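Local structure of uncharacterized protein (Sus scrofa, 5BNF) at residues L181-V186 against R218-K223. The protein is porcine CD38, a member of the ADP-ribosyl cyclase family whose fold includes a parallel four-stranded sheet. Residues are numbered along the deposited sequence; the frame is centred on the assembly and turned at random.
Sequences LQPSKV and RGKNIK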
ATOM      1  N   LEU A 181       8.595  -9.403  -3.391  1.00 41.65           N
ATOM      2  CA  LEU A 181       8.756 -10.342  -2.284  1.00 41.47           C
ATOM      3  C   LEU A 181      10.146 -10.958  -2.378  1.00 38.78           C
ATOM      4  O   LEU A 181      10.579 -11.368  -3.455  1.00 39.16           O
ATOM      5  CB  LEU A 181       7.694 -11.436  -2.350  1.00 27.17           C
ATOM      6  CG  LEU A 181       6.260 -10.971  -2.100  1.00 27.39           C
ATOM      7  CD1 LEU A 181       5.289 -12.069  -2.493  1.00 27.87           C
ATOM      8  CD2 LEU A 181       6.095 -10.607  -0.640  1.00 23.69           C
ATOM      9  N   GLN A 182      10.849 -11.007  -1.252  1.00 40.33           N
ATOM     10  CA  GLN A 182      12.201 -11.564  -1.213  1.00 41.76           C
ATOM     11  C   GLN A 182      12.168 -13.062  -0.941  1.00 34.93           C
ATOM     12  O   GLN A 182      11.810 -13.481   0.159  1.00 35.30           O
ATOM     13  CB  GLN A 182      13.014 -10.897  -0.104  1.00 49.89           C
ATOM     14  CG  GLN A 182      13.133  -9.385  -0.185  1.00 57.98           C
ATOM     15  CD  GLN A 182      14.153  -8.939  -1.207  1.00 61.16           C
ATOM     16  OE1 GLN A 182      13.888  -8.943  -2.407  1.00 62.72           O
ATOM     17  NE2 GLN A 182      15.337  -8.564  -0.737  1.00 44.46           N
ATOM     18  N   PRO A 183      12.545 -13.887  -1.935  1.00 30.75           N
ATOM     19  CA  PRO A 183      12.556 -15.348  -1.780  1.00 42.08           C
ATOM     20  C   PRO A 183      13.364 -15.771  -0.553  1.00 46.34           C
ATOM     21  O   PRO A 183      13.009 -16.718   0.150  1.00 42.95           O
ATOM     22  CB  PRO A 183      13.216 -15.831  -3.069  1.00 41.99           C
ATOM     23  CG  PRO A 183      12.820 -14.804  -4.061  1.00 45.85           C
ATOM     24  CD  PRO A 183      12.968 -13.502  -3.293  1.00 36.09           C
ATOM     25  N   SER A 184      14.450 -15.047  -0.305  1.00 46.05           N
ATOM     26  CA  SER A 184      15.336 -15.323   0.817  1.00 51.54           C
ATOM     27  C   SER A 184      14.701 -15.071   2.180  1.00 48.63           C
ATOM     28  O   SER A 184      15.215 -15.522   3.202  1.00 53.13           O
ATOM     29  CB  SER A 184      16.606 -14.480   0.684  1.00 57.13           C
ATOM     30  OG  SER A 184      16.285 -13.112   0.521  1.00 60.64           O
ATOM     31  N   LYS A 185      13.578 -14.361   2.187  1.00 41.92           N
ATOM     32  CA  LYS A 185      12.875 -14.024   3.421  1.00 35.88           C
ATOM     33  C   LYS A 185      11.456 -14.593   3.453  1.00 43.11           C
ATOM     34  O   LYS A 185      10.928 -14.915   4.520  1.00 47.23           O
ATOM     35  CB  LYS A 185      12.843 -12.502   3.564  1.00 44.02           C
ATOM     36  CG  LYS A 185      14.242 -11.883   3.484  1.00 47.87           C
ATOM     37  CD  LYS A 185      14.259 -10.494   2.851  1.00 63.83           C
ATOM     38  CE  LYS A 185      13.858  -9.396   3.830  1.00 68.21           C
ATOM     39  NZ  LYS A 185      12.506  -9.592   4.421  1.00 67.14           N
ATOM     40  N   VAL A 186      10.835 -14.704   2.282  1.00 42.68           N
ATOM     41  CA  VAL A 186       9.482 -15.239   2.179  1.00 37.29           C
ATOM     42  C   VAL A 186       9.530 -16.612   1.517  1.00 37.72           C
ATOM     43  O   VAL A 186      10.005 -16.751   0.390  1.00 37.48           O
ATOM     44  CB  VAL A 186       8.570 -14.305   1.353  1.00 36.23           C
ATOM     45  CG1 VAL A 186       7.270 -15.006   1.017  1.00 32.60           C
ATOM     46  CG2 VAL A 186       8.279 -13.038   2.138  1.00 37.36           C
ATOM     47  N   ARG A 218       6.342 -19.725  -8.396  1.00 39.72           N
ATOM     48  CA  ARG A 218       7.151 -20.921  -8.615  1.00 45.05           C
ATOM     49  C   ARG A 218       8.443 -20.571  -9.349  1.00 48.11           C
ATOM     50  O   ARG A 218       9.419 -21.321  -9.299  1.00 48.88           O
ATOM     51  CB  ARG A 218       6.383 -21.966  -9.428  1.00 45.57           C
ATOM     52  CG  ARG A 218       5.447 -22.858  -8.620  1.00 56.35           C
ATOM     53  CD  ARG A 218       4.796 -23.902  -9.522  1.00 64.08           C
ATOM     54  NE  ARG A 218       5.271 -25.262  -9.263  1.00 61.96           N
ATOM     55  CZ  ARG A 218       4.760 -26.074  -8.341  1.00 61.28           C
ATOM     56  NH1 ARG A 218       3.749 -25.674  -7.582  1.00 44.37           N
ATOM     57  NH2 ARG A 218       5.260 -27.293  -8.181  1.00 68.16           N
ATOM     58  N   GLY A 219       8.448 -19.435 -10.037  1.00 43.71           N
ATOM     59  CA  GLY A 219       9.641 -19.032 -10.757  1.00 49.45           C
ATOM     60  C   GLY A 219      10.764 -18.766  -9.778  1.00 57.39           C
ATOM     61  O   GLY A 219      11.939 -18.946 -10.097  1.00 64.20           O
ATOM     62  N   LYS A 220      10.383 -18.342  -8.575  1.00 56.43           N
ATOM     63  CA  LYS A 220      11.319 -18.029  -7.498  1.00 52.62           C
ATOM     64  C   LYS A 220      11.353 -19.152  -6.454  1.00 49.91           C
ATOM     65  O   LYS A 220      11.843 -18.962  -5.344  1.00 45.79           O
ATOM     66  CB  LYS A 220      10.890 -16.733  -6.803  1.00 51.57           C
ATOM     67  CG  LYS A 220      10.689 -15.524  -7.710  1.00 50.21           C
ATOM     68  CD  LYS A 220      10.048 -14.387  -6.914  1.00 67.69           C
ATOM     69  CE  LYS A 220      10.360 -13.003  -7.480  1.00 57.54           C
ATOM     70  NZ  LYS A 220       9.818 -11.926  -6.596  1.00 43.60           N
ATOM     71  N   ASN A 221      10.819 -20.315  -6.804  1.00 47.48           N
ATOM     72  CA  ASN A 221      10.789 -21.442  -5.881  1.00 53.97           C
ATOM     73  C   ASN A 221      10.013 -21.152  -4.596  1.00 55.94           C
ATOM     74  O   ASN A 221      10.097 -21.914  -3.629  1.00 54.22           O
ATOM     75  CB  ASN A 221      12.212 -21.897  -5.532  1.00 54.75           C
ATOM     76  CG  ASN A 221      12.840 -22.736  -6.630  1.00 61.34           C
ATOM     77  OD1 ASN A 221      12.257 -23.722  -7.083  1.00 57.08           O
ATOM     78  ND2 ASN A 221      14.036 -22.356  -7.057  1.00 59.94           N
ATOM     79  N   ILE A 222       9.269 -20.049  -4.577  1.00 44.84           N
ATOM     80  CA  ILE A 222       8.463 -19.714  -3.411  1.00 37.60           C
ATOM     81  C   ILE A 222       7.196 -20.559  -3.411  1.00 38.36           C
ATOM     82  O   ILE A 222       6.474 -20.608  -4.405  1.00 39.50           O
ATOM     83  CB  ILE A 222       8.032 -18.249  -3.405  1.00 32.67           C
ATOM     84  CG1 ILE A 222       9.250 -17.351  -3.190  1.00 19.92           C
ATOM     85  CG2 ILE A 222       6.981 -18.027  -2.313  1.00 30.01           C
ATOM     86  CD1 ILE A 222       8.915 -15.883  -3.155  1.00 32.81           C
ATOM     87  N   LYS A 223       6.924 -21.211  -2.287  1.00 38.84           N
ATOM     88  CA  LYS A 223       5.748 -22.052  -2.164  1.00 34.89           C
ATOM     89  C   LYS A 223       4.473 -21.215  -2.263  1.00 36.78           C
ATOM     90  O   LYS A 223       4.430 -20.057  -1.838  1.00 38.50           O
ATOM     91  CB  LYS A 223       5.802 -22.834  -0.844  1.00 42.63           C
ATOM     92  CG  LYS A 223       7.060 -23.714  -0.693  1.00 60.57           C
ATOM     93  CD  LYS A 223       7.103 -24.427   0.659  1.00 54.89           C
ATOM     94  CE  LYS A 223       8.353 -25.290   0.830  1.00 65.87           C
ATOM     95  NZ  LYS A 223       9.626 -24.528   0.695  1.00 64.38           N
TER
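Leu181 O receives Lys220 NZ at 3.3 Å in a weak hydrogen bond, while His179 O, just upstream at the end of helix 172-180, is the stronger partner of the same ammonium group. Lys220 gets there at full stretch: CG stands anti to the carbonyl carbon (chi1 -54°), and the chain runs extended from there to NZ. The Leu181 CB is directed at 218-223, though the side chain makes no close contact there and also packs on Leu189 and Ala151. Gln182 O accepts from both Lys185 N (2.8 Å) and Val186 N (2.6 Å), which closes the loop into a tight turn around Pro183 and Ser184. The Pro183 ring then crosses the aliphatic part of Lys220 obliquely, CG lying 3.9 Å from Lys220 CB and 4.0 Å from Lys220 CD. On the same side of the ring, Ile222 CD1 sits 3.9 Å from Pro183 CA, with Pro183 CG a little farther off. The two segments are equivalent links in the alpha/beta half of the fold: 181-186 joins helix 172-180 to strand 186-194, and residues 218-223 join helix 208-219 to the adjacent parallel strand 223-229. Helix 208-219 ends in a Schellman motif with Asn221, at positive phi (60°), as C-prime residue; Asn221 N bonds to Arg218 O. Just after this cap, the buried Ile222 has its CB directed at 181-186. At Val186, where the strand starts, the backbone does the touching: Ile222 CG1 lies 3.7 Å from Val186 O, an apolar methylene against a carbonyl oxygen, and the Val186 side chain packs on Ala151.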